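Local atomic coordinates of flavohemoprotein (Vibrio cholerae O1 biovar El Tor, PDB entry 4EH1), a protein that probably detoxifies nitric oxide by converting it to nitrate with oxygen and NAD(P)H, its reductase domain carrying the FAD that passes on the electrons. Residues A[14-25]-A[66-77]. Residues are numbered along the deposited sequence; the frame is centred on the assembly and turned at random.
With FAD (flavin-adenine dinucleotide), chain C.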
ATOM      1  N   GLU A  14       0.530   4.305  -3.867  1.00 24.42           N
ATOM      2  CA  GLU A  14       0.196   4.888  -5.153  1.00 25.42           C
ATOM      3  C   GLU A  14       1.429   5.144  -6.020  1.00 30.60           C
ATOM      4  O   GLU A  14       1.344   5.051  -7.224  1.00 37.01           O
ATOM      5  CB  GLU A  14      -0.575   6.201  -4.980  1.00 25.29           C
ATOM      6  CG  GLU A  14      -1.852   6.072  -4.199  1.00 31.00           C
ATOM      7  CD  GLU A  14      -2.912   5.227  -4.942  1.00 43.18           C
ATOM      8  OE1 GLU A  14      -2.642   4.754  -6.077  1.00 46.60           O
ATOM      9  OE2 GLU A  14      -4.034   5.057  -4.394  1.00 46.84           O
ATOM     10  N   SER A  15       2.549   5.517  -5.410  1.00 26.74           N
ATOM     11  CA  SER A  15       3.787   5.775  -6.165  1.00 28.75           C
ATOM     12  C   SER A  15       4.898   5.785  -5.143  1.00 26.05           C
ATOM     13  O   SER A  15       4.622   5.489  -3.985  1.00 25.08           O
ATOM     14  CB  SER A  15       3.732   7.088  -6.958  1.00 27.14           C
ATOM     15  OG  SER A  15       3.368   8.195  -6.158  1.00 22.05           O
ATOM     16  N   ALA A  16       6.136   6.061  -5.560  1.00 25.98           N
ATOM     17  CA  ALA A  16       7.294   5.988  -4.650  1.00 25.05           C
ATOM     18  C   ALA A  16       7.062   6.706  -3.315  1.00 23.51           C
ATOM     19  O   ALA A  16       7.425   6.215  -2.277  1.00 24.32           O
ATOM     20  CB  ALA A  16       8.550   6.540  -5.314  1.00 27.26           C
ATOM     21  N   TYR A  17       6.446   7.870  -3.326  1.00 24.23           N
ATOM     22  CA  TYR A  17       6.338   8.603  -2.065  1.00 27.29           C
ATOM     23  C   TYR A  17       4.887   8.837  -1.600  1.00 31.20           C
ATOM     24  O   TYR A  17       4.646   9.407  -0.531  1.00 29.70           O
ATOM     25  CB  TYR A  17       7.062   9.923  -2.206  1.00 26.60           C
ATOM     26  CG  TYR A  17       8.506   9.735  -2.641  1.00 28.25           C
ATOM     27  CD1 TYR A  17       9.418   9.090  -1.819  1.00 26.73           C
ATOM     28  CD2 TYR A  17       8.944  10.208  -3.867  1.00 32.89           C
ATOM     29  CE1 TYR A  17      10.735   8.907  -2.194  1.00 34.53           C
ATOM     30  CE2 TYR A  17      10.276  10.060  -4.252  1.00 36.03           C
ATOM     31  CZ  TYR A  17      11.160   9.409  -3.410  1.00 39.21           C
ATOM     32  OH  TYR A  17      12.452   9.245  -3.806  1.00 41.50           O
ATOM     33  N   VAL A  18       3.930   8.387  -2.398  1.00 27.01           N
ATOM     34  CA  VAL A  18       2.535   8.635  -2.086  1.00 23.24           C
ATOM     35  C   VAL A  18       1.817   7.318  -1.751  1.00 22.15           C
ATOM     36  O   VAL A  18       1.871   6.321  -2.504  1.00 24.75           O
ATOM     37  CB  VAL A  18       1.810   9.308  -3.247  1.00 28.71           C
ATOM     38  CG1 VAL A  18       0.295   9.419  -2.938  1.00 30.34           C
ATOM     39  CG2 VAL A  18       2.427  10.684  -3.577  1.00 21.39           C
ATOM     40  N   THR A  19       1.149   7.340  -0.617  1.00 23.23           N
ATOM     41  CA  THR A  19       0.375   6.209  -0.138  1.00 25.12           C
ATOM     42  C   THR A  19      -1.054   6.658   0.189  1.00 27.42           C
ATOM     43  O   THR A  19      -1.248   7.709   0.809  1.00 22.64           O
ATOM     44  CB  THR A  19       1.086   5.576   1.085  1.00 26.93           C
ATOM     45  OG1 THR A  19       2.224   4.836   0.603  1.00 29.34           O
ATOM     46  CG2 THR A  19       0.127   4.608   1.880  1.00 21.55           C
ATOM     47  N   SER A  20      -2.052   5.894  -0.267  1.00 22.27           N
ATOM     48  CA  SER A  20      -3.451   6.230   0.012  1.00 21.89           C
ATOM     49  C   SER A  20      -3.938   5.551   1.305  1.00 28.33           C
ATOM     50  O   SER A  20      -3.478   4.466   1.654  1.00 31.90           O
ATOM     51  CB  SER A  20      -4.383   5.790  -1.130  1.00 21.39           C
ATOM     52  OG  SER A  20      -4.415   6.705  -2.189  1.00 31.31           O
ATOM     53  N   PHE A  21      -4.900   6.178   1.974  1.00 25.05           N
ATOM     54  CA  PHE A  21      -5.560   5.585   3.133  1.00 26.39           C
ATOM     55  C   PHE A  21      -7.064   5.666   2.925  1.00 26.24           C
ATOM     56  O   PHE A  21      -7.604   6.744   2.709  1.00 27.89           O
ATOM     57  CB  PHE A  21      -5.240   6.372   4.409  1.00 23.75           C
ATOM     58  CG  PHE A  21      -3.779   6.385   4.772  1.00 31.27           C
ATOM     59  CD1 PHE A  21      -3.310   5.616   5.832  1.00 23.32           C
ATOM     60  CD2 PHE A  21      -2.868   7.177   4.051  1.00 24.66           C
ATOM     61  CE1 PHE A  21      -1.940   5.631   6.175  1.00 30.76           C
ATOM     62  CE2 PHE A  21      -1.515   7.194   4.394  1.00 31.38           C
ATOM     63  CZ  PHE A  21      -1.054   6.419   5.462  1.00 27.52           C
ATOM     64  N   VAL A  22      -7.735   4.535   3.026  1.00 27.97           N
ATOM     65  CA  VAL A  22      -9.178   4.518   3.014  1.00 24.34           C
ATOM     66  C   VAL A  22      -9.662   4.453   4.452  1.00 26.73           C
ATOM     67  O   VAL A  22      -9.337   3.528   5.187  1.00 28.43           O
ATOM     68  CB  VAL A  22      -9.726   3.289   2.237  1.00 26.66           C
ATOM     69  CG1 VAL A  22     -11.262   3.246   2.324  1.00 27.59           C
ATOM     70  CG2 VAL A  22      -9.273   3.318   0.784  1.00 25.35           C
ATOM     71  N   LEU A  23     -10.456   5.439   4.847  1.00 26.96           N
ATOM     72  CA  LEU A  23     -10.830   5.600   6.230  1.00 28.49           C
ATOM     73  C   LEU A  23     -12.338   5.457   6.438  1.00 31.90           C
ATOM     74  O   LEU A  23     -13.136   6.038   5.707  1.00 29.08           O
ATOM     75  CB  LEU A  23     -10.401   6.981   6.705  1.00 34.85           C
ATOM     76  CG  LEU A  23      -8.922   7.295   6.487  1.00 39.26           C
ATOM     77  CD1 LEU A  23      -8.695   8.798   6.343  1.00 36.44           C
ATOM     78  CD2 LEU A  23      -8.166   6.761   7.679  1.00 41.74           C
ATOM     79  N   VAL A  24     -12.717   4.714   7.463  1.00 30.78           N
ATOM     80  CA  VAL A  24     -14.124   4.570   7.812  1.00 34.85           C
ATOM     81  C   VAL A  24     -14.361   4.993   9.268  1.00 37.27           C
ATOM     82  O   VAL A  24     -13.502   4.803  10.129  1.00 34.76           O
ATOM     83  CB  VAL A  24     -14.588   3.127   7.609  1.00 37.90           C
ATOM     84  CG1 VAL A  24     -14.371   2.691   6.152  1.00 38.91           C
ATOM     85  CG2 VAL A  24     -13.828   2.234   8.524  1.00 38.16           C
ATOM     86  N   PRO A  25     -15.533   5.566   9.550  1.00 36.85           N
ATOM     87  CA  PRO A  25     -15.736   6.061  10.915  1.00 38.09           C
ATOM     88  C   PRO A  25     -15.724   4.902  11.887  1.00 43.46           C
ATOM     89  O   PRO A  25     -16.274   3.867  11.552  1.00 45.50           O
ATOM     90  CB  PRO A  25     -17.141   6.667  10.877  1.00 39.62           C
ATOM     91  CG  PRO A  25     -17.671   6.476   9.523  1.00 46.36           C
ATOM     92  CD  PRO A  25     -16.769   5.561   8.757  1.00 43.83           C
ATOM     93  N   ARG A  66     -19.861   6.824   2.723  1.00 41.16           N
ATOM     94  CA  ARG A  66     -19.493   5.656   3.522  1.00 41.01           C
ATOM     95  C   ARG A  66     -18.054   5.686   3.979  1.00 36.78           C
ATOM     96  O   ARG A  66     -17.740   5.351   5.116  1.00 38.25           O
ATOM     97  CB  ARG A  66     -19.770   4.363   2.740  1.00 45.68           C
ATOM     98  CG  ARG A  66     -21.235   4.175   2.379  1.00 54.83           C
ATOM     99  CD  ARG A  66     -22.025   3.707   3.589  1.00 74.39           C
ATOM    100  NE  ARG A  66     -21.664   2.347   3.991  1.00 84.96           N
ATOM    101  CZ  ARG A  66     -21.901   1.834   5.195  1.00 88.76           C
ATOM    102  NH1 ARG A  66     -22.495   2.575   6.126  1.00 88.14           N
ATOM    103  NH2 ARG A  66     -21.536   0.585   5.469  1.00 91.58           N
ATOM    104  N   GLU A  67     -17.162   6.079   3.092  1.00 33.66           N
ATOM    105  CA  GLU A  67     -15.753   6.116   3.466  1.00 35.34           C
ATOM    106  C   GLU A  67     -15.005   7.215   2.739  1.00 31.79           C
ATOM    107  O   GLU A  67     -15.472   7.733   1.728  1.00 32.67           O
ATOM    108  CB  GLU A  67     -15.096   4.787   3.155  1.00 40.19           C
ATOM    109  CG  GLU A  67     -15.056   4.523   1.690  1.00 50.30           C
ATOM    110  CD  GLU A  67     -14.714   3.094   1.355  1.00 59.43           C
ATOM    111  OE1 GLU A  67     -14.969   2.210   2.198  1.00 62.35           O
ATOM    112  OE2 GLU A  67     -14.192   2.866   0.239  1.00 61.84           O
ATOM    113  N   TYR A  68     -13.839   7.569   3.272  1.00 27.07           N
ATOM    114  CA  TYR A  68     -13.001   8.579   2.665  1.00 29.25           C
ATOM    115  C   TYR A  68     -11.690   7.949   2.190  1.00 30.01           C
ATOM    116  O   TYR A  68     -11.143   7.061   2.840  1.00 33.86           O
ATOM    117  CB  TYR A  68     -12.675   9.669   3.689  1.00 32.29           C
ATOM    118  CG  TYR A  68     -13.832  10.553   4.132  1.00 31.72           C
ATOM    119  CD1 TYR A  68     -14.790  11.007   3.225  1.00 29.63           C
ATOM    120  CD2 TYR A  68     -13.944  10.950   5.452  1.00 26.74           C
ATOM    121  CE1 TYR A  68     -15.844  11.835   3.633  1.00 31.08           C
ATOM    122  CE2 TYR A  68     -14.994  11.761   5.884  1.00 28.45           C
ATOM    123  CZ  TYR A  68     -15.927  12.217   4.970  1.00 30.93           C
ATOM    124  OH  TYR A  68     -16.953  13.016   5.402  1.00 31.74           O
ATOM    125  N   ARG A  69     -11.182   8.402   1.058  1.00 27.75           N
ATOM    126  CA  ARG A  69      -9.802   8.101   0.706  1.00 24.68           C
ATOM    127  C   ARG A  69      -8.976   9.406   0.648  1.00 28.28           C
ATOM    128  O   ARG A  69      -9.392  10.409   0.037  1.00 26.40           O
ATOM    129  CB  ARG A  69      -9.703   7.345  -0.621  1.00 23.46           C
ATOM    130  CG  ARG A  69      -8.253   6.986  -1.020  1.00 25.49           C
ATOM    131  CD  ARG A  69      -8.208   6.181  -2.308  1.00 24.85           C
ATOM    132  NE  ARG A  69      -8.251   7.054  -3.469  1.00 27.74           N
ATOM    133  CZ  ARG A  69      -8.182   6.616  -4.723  1.00 31.84           C
ATOM    134  NH1 ARG A  69      -8.073   5.315  -4.968  1.00 25.71           N
ATOM    135  NH2 ARG A  69      -8.209   7.476  -5.731  1.00 31.37           N
ATOM    136  N   ILE A  70      -7.821   9.383   1.303  1.00 20.63           N
ATOM    137  CA  ILE A  70      -6.837  10.455   1.139  1.00 24.29           C
ATOM    138  C   ILE A  70      -5.530   9.849   0.639  1.00 24.96           C
ATOM    139  O   ILE A  70      -5.307   8.641   0.770  1.00 24.95           O
ATOM    140  CB  ILE A  70      -6.539  11.170   2.450  1.00 23.89           C
ATOM    141  CG1 ILE A  70      -6.024  10.162   3.469  1.00 25.17           C
ATOM    142  CG2 ILE A  70      -7.792  11.967   2.985  1.00 22.64           C
ATOM    143  CD1 ILE A  70      -5.446  10.866   4.724  1.00 27.59           C
ATOM    144  N   SER A  71      -4.662  10.690   0.090  1.00 25.06           N
ATOM    145  CA  SER A  71      -3.408  10.226  -0.505  1.00 23.00           C
ATOM    146  C   SER A  71      -2.290  11.167  -0.083  1.00 32.47           C
ATOM    147  O   SER A  71      -2.305  12.373  -0.395  1.00 22.02           O
ATOM    148  CB  SER A  71      -3.509  10.195  -2.030  1.00 22.57           C
ATOM    149  OG  SER A  71      -4.685   9.492  -2.442  1.00 27.69           O
ATOM    150  N   VAL A  72      -1.303  10.583   0.585  1.00 28.79           N
ATOM    151  CA  VAL A  72      -0.384  11.315   1.415  1.00 26.45           C
ATOM    152  C   VAL A  72       1.061  11.165   0.924  1.00 26.58           C
ATOM    153  O   VAL A  72       1.598  10.060   0.826  1.00 19.57           O
ATOM    154  CB  VAL A  72      -0.494  10.796   2.867  1.00 25.18           C
ATOM    155  CG1 VAL A  72       0.599  11.398   3.716  1.00 22.61           C
ATOM    156  CG2 VAL A  72      -1.942  11.044   3.438  1.00 17.74           C
ATOM    157  N   LYS A  73       1.679  12.287   0.591  1.00 25.26           N
ATOM    158  CA  LYS A  73       3.066  12.252   0.167  1.00 24.02           C
ATOM    159  C   LYS A  73       4.025  12.323   1.368  1.00 25.84           C
ATOM    160  O   LYS A  73       3.935  13.236   2.176  1.00 27.80           O
ATOM    161  CB  LYS A  73       3.372  13.383  -0.788  1.00 22.87           C
ATOM    162  CG  LYS A  73       4.814  13.228  -1.326  1.00 27.31           C
ATOM    163  CD  LYS A  73       5.328  14.418  -2.103  1.00 44.40           C
ATOM    164  CE  LYS A  73       6.875  14.342  -2.153  1.00 51.77           C
ATOM    165  NZ  LYS A  73       7.510  15.365  -3.005  1.00 63.90           N
ATOM    166  N   ARG A  74       4.901  11.336   1.475  0.60 26.13           N
ATOM    167  CA  ARG A  74       6.035  11.350   2.399  0.60 33.63           C
ATOM    168  C   ARG A  74       6.844  12.626   2.117  0.60 35.51           C
ATOM    169  O   ARG A  74       7.543  12.695   1.109  0.60 35.67           O
ATOM    170  CB  ARG A  74       6.903  10.113   2.108  0.60 35.36           C
ATOM    171  CG  ARG A  74       7.650   9.510   3.277  0.60 37.51           C
ATOM    172  CD  ARG A  74       7.696   7.966   3.195  0.60 33.88           C
ATOM    173  NE  ARG A  74       8.631   7.435   2.208  0.60 32.68           N
ATOM    174  CZ  ARG A  74       8.298   6.639   1.189  0.60 34.71           C
ATOM    175  NH1 ARG A  74       7.035   6.252   0.995  0.60 31.35           N
ATOM    176  NH2 ARG A  74       9.237   6.217   0.360  0.60 37.35           N
ATOM    177  N   GLU A  75       6.727  13.651   2.960  1.00 33.30           N
ATOM    178  CA  GLU A  75       7.413  14.915   2.648  1.00 36.49           C
ATOM    179  C   GLU A  75       8.835  14.986   3.199  1.00 34.32           C
ATOM    180  O   GLU A  75       9.147  14.388   4.219  1.00 35.21           O
ATOM    181  CB  GLU A  75       6.595  16.159   3.039  1.00 37.02           C
ATOM    182  CG  GLU A  75       7.193  17.466   2.449  1.00 79.01           C
ATOM    183  CD  GLU A  75       6.268  18.683   2.523  1.00 83.35           C
ATOM    184  OE1 GLU A  75       5.098  18.580   2.075  1.00 85.58           O
ATOM    185  OE2 GLU A  75       6.718  19.749   3.016  1.00 81.47           O
ATOM    186  N   GLY A  76       9.709  15.677   2.481  1.00 39.43           N
ATOM    187  CA  GLY A  76      11.059  15.940   2.963  1.00 35.04           C
ATOM    188  C   GLY A  76      11.916  14.696   3.082  1.00 37.44           C
ATOM    189  O   GLY A  76      12.760  14.598   3.972  1.00 37.39           O
ATOM    190  N   VAL A  77      11.716  13.734   2.189  1.00 39.09           N
ATOM    191  CA  VAL A  77      12.567  12.550   2.207  1.00 38.35           C
ATOM    192  C   VAL A  77      14.003  12.956   1.858  1.00 41.65           C
ATOM    193  O   VAL A  77      14.229  13.678   0.908  1.00 46.61           O
ATOM    194  CB  VAL A  77      12.091  11.453   1.237  1.00 36.37           C
ATOM    195  CG1 VAL A  77      13.044  10.260   1.305  1.00 34.01           C
ATOM    196  CG2 VAL A  77      10.682  10.998   1.592  1.00 31.47           C
TER
HETATM  197  PA  FAD C 301       6.003  19.135   8.428  1.00 29.10           P
HETATM  198  O1A FAD C 301       4.949  20.073   8.673  1.00 24.76           O
HETATM  199  O2A FAD C 301       6.674  18.457   9.484  1.00 20.05           O
HETATM  200  O5B FAD C 301       7.106  19.890   7.654  1.00 27.54           O
HETATM  201  C5B FAD C 301       6.782  20.925   6.761  1.00 35.66           C
HETATM  202  C4B FAD C 301       7.970  21.438   5.967  1.00 42.52           C
HETATM  203  O4B FAD C 301       8.832  22.218   6.773  1.00 40.60           O
HETATM  204  C3B FAD C 301       8.770  20.278   5.458  1.00 49.74           C
HETATM  205  O3B FAD C 301       9.293  20.626   4.202  1.00 56.93           O
HETATM  206  C2B FAD C 301       9.889  20.163   6.436  1.00 42.70           C
HETATM  207  O2B FAD C 301      10.990  19.656   5.748  1.00 47.02           O
HETATM  208  C1B FAD C 301      10.073  21.571   6.921  1.00 41.42           C
HETATM  209  N9A FAD C 301      10.442  21.547   8.332  1.00 42.10           N
HETATM  210  C8A FAD C 301       9.863  20.854   9.288  1.00 49.58           C
HETATM  211  N7A FAD C 301      10.468  21.045  10.460  1.00 50.53           N
HETATM  212  C5A FAD C 301      11.464  21.875  10.248  1.00 44.76           C
HETATM  213  C6A FAD C 301      12.501  22.477  11.072  1.00 45.76           C
HETATM  214  N6A FAD C 301      12.584  22.225  12.385  1.00 43.63           N
HETATM  215  N1A FAD C 301      13.354  23.272  10.453  1.00 40.74           N
HETATM  216  C2A FAD C 301      13.271  23.525   9.166  1.00 40.12           C
HETATM  217  N3A FAD C 301      12.363  23.015   8.361  1.00 42.16           N
HETATM  218  C4A FAD C 301      11.450  22.191   8.838  1.00 40.78           C
HETATM  219  N1  FAD C 301      -0.562  16.708   1.415  1.00 22.54           N
HETATM  220  C2  FAD C 301      -0.751  15.508   0.869  1.00 32.03           C
HETATM  221  O2  FAD C 301       0.122  14.686   0.980  1.00 24.52           O
HETATM  222  N3  FAD C 301      -1.851  15.160   0.225  1.00 23.99           N
HETATM  223  C4  FAD C 301      -2.853  15.970   0.073  1.00 25.79           C
HETATM  224  O4  FAD C 301      -3.828  15.588  -0.520  1.00 22.99           O
HETATM  225  C4X FAD C 301      -2.724  17.322   0.631  1.00 24.51           C
HETATM  226  N5  FAD C 301      -3.679  18.213   0.511  1.00 31.42           N
HETATM  227  C5X FAD C 301      -3.538  19.426   1.010  1.00 27.16           C
HETATM  228  C6  FAD C 301      -4.558  20.310   0.854  1.00 32.02           C
HETATM  229  C7  FAD C 301      -4.447  21.572   1.351  1.00 31.02           C
HETATM  230  C7M FAD C 301      -5.554  22.541   1.179  1.00 23.45           C
HETATM  231  C8  FAD C 301      -3.245  21.972   2.066  1.00 28.12           C
HETATM  232  C8M FAD C 301      -3.169  23.350   2.603  1.00 30.66           C
HETATM  233  C9  FAD C 301      -2.216  21.088   2.231  1.00 30.00           C
HETATM  234  C9A FAD C 301      -2.320  19.823   1.718  1.00 22.76           C
HETATM  235  N10 FAD C 301      -1.292  18.907   1.867  1.00 28.18           N
HETATM  236  C10 FAD C 301      -1.479  17.647   1.323  1.00 23.07           C
HETATM  237  C1' FAD C 301      -0.084  19.260   2.603  1.00 25.42           C
HETATM  238  C2' FAD C 301      -0.127  18.624   3.993  1.00 28.74           C
HETATM  239  O2' FAD C 301      -1.180  19.106   4.798  1.00 25.96           O
HETATM  240  C3' FAD C 301       1.100  18.819   4.858  1.00 26.37           C
HETATM  241  O3' FAD C 301       1.470  20.169   4.930  1.00 22.91           O
HETATM  242  C4' FAD C 301       2.278  17.930   4.506  1.00 28.67           C
HETATM  243  O4' FAD C 301       1.850  16.589   4.537  1.00 26.45           O
HETATM  244  C5' FAD C 301       3.493  18.120   5.407  1.00 27.57           C
HETATM  245  O5' FAD C 301       3.268  17.824   6.753  1.00 25.75           O
HETATM  246  P   FAD C 301       4.288  17.113   7.657  1.00 28.08           P
HETATM  247  O1P FAD C 301       3.767  17.195   8.983  1.00 27.35           O
HETATM  248  O2P FAD C 301       4.551  15.840   7.107  1.00 28.15           O
HETATM  249  O3P FAD C 301       5.538  18.003   7.476  1.00 22.61           O
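Leu23 and Tyr68, Phe21 and Ile70, and Thr19 and Val72 are the hydrogen-bonded pairs of two antiparallel strands, 18-25 and 68-73. The strands belong to the antiparallel sheet of the FR-type FAD-binding domain, in the reductase part of the protein. Each pair is closed by two backbone bonds, as from Leu23 N to Tyr68 O at 2.7 Å. One more bond, from Arg74 N to Tyr17 O, continues the ladder past the strand ends.

Strand 68-73 is an edge strand of this sheet within the chain, and its other edge hydrogen-bonds the flavin. FAD N3 donates to Ser71 O at 2.9 Å, and Lys73 N donates to FAD O2 at 2.9 Å in a nearly straight bond (170°). Beyond the strand, Glu75 OE2 accepts from the ribose hydroxyl O3B.

On the face with Val18 and Val22, Ser20 OG lies 2.8 Å from Ser71 OG and donates to the anti lone pair of Glu14 OE2. Ser71 OG is also bonded to Ser60. Glu14 OE2 sits over one face of the Arg69 guanidinium, 4.1 Å from NH1, so only charge links them. Arg69 has firmer partners in Glu161 and Ser60. Glu14 itself belongs to a classic beta bulge: Glu14 N and Ser15 N both donate to Val18 O.

Past the C-terminal end of strand 68-73, one of two Arg74 conformers makes weak, doubtful bonds to Ala16 O.

Packing on the face with Phe21, Leu23, Ile70 and Val72 is mainly apolar. Ile70 chi1 of 58° sets CG1 between the backbone N and carbonyl carbon, where it touches both Phe21 CB and Leu23 CD1. Leu89 of helix 84-92 also packs against Phe21. Phe21 CE2 meets Val72 CG2 at 4.0 Å.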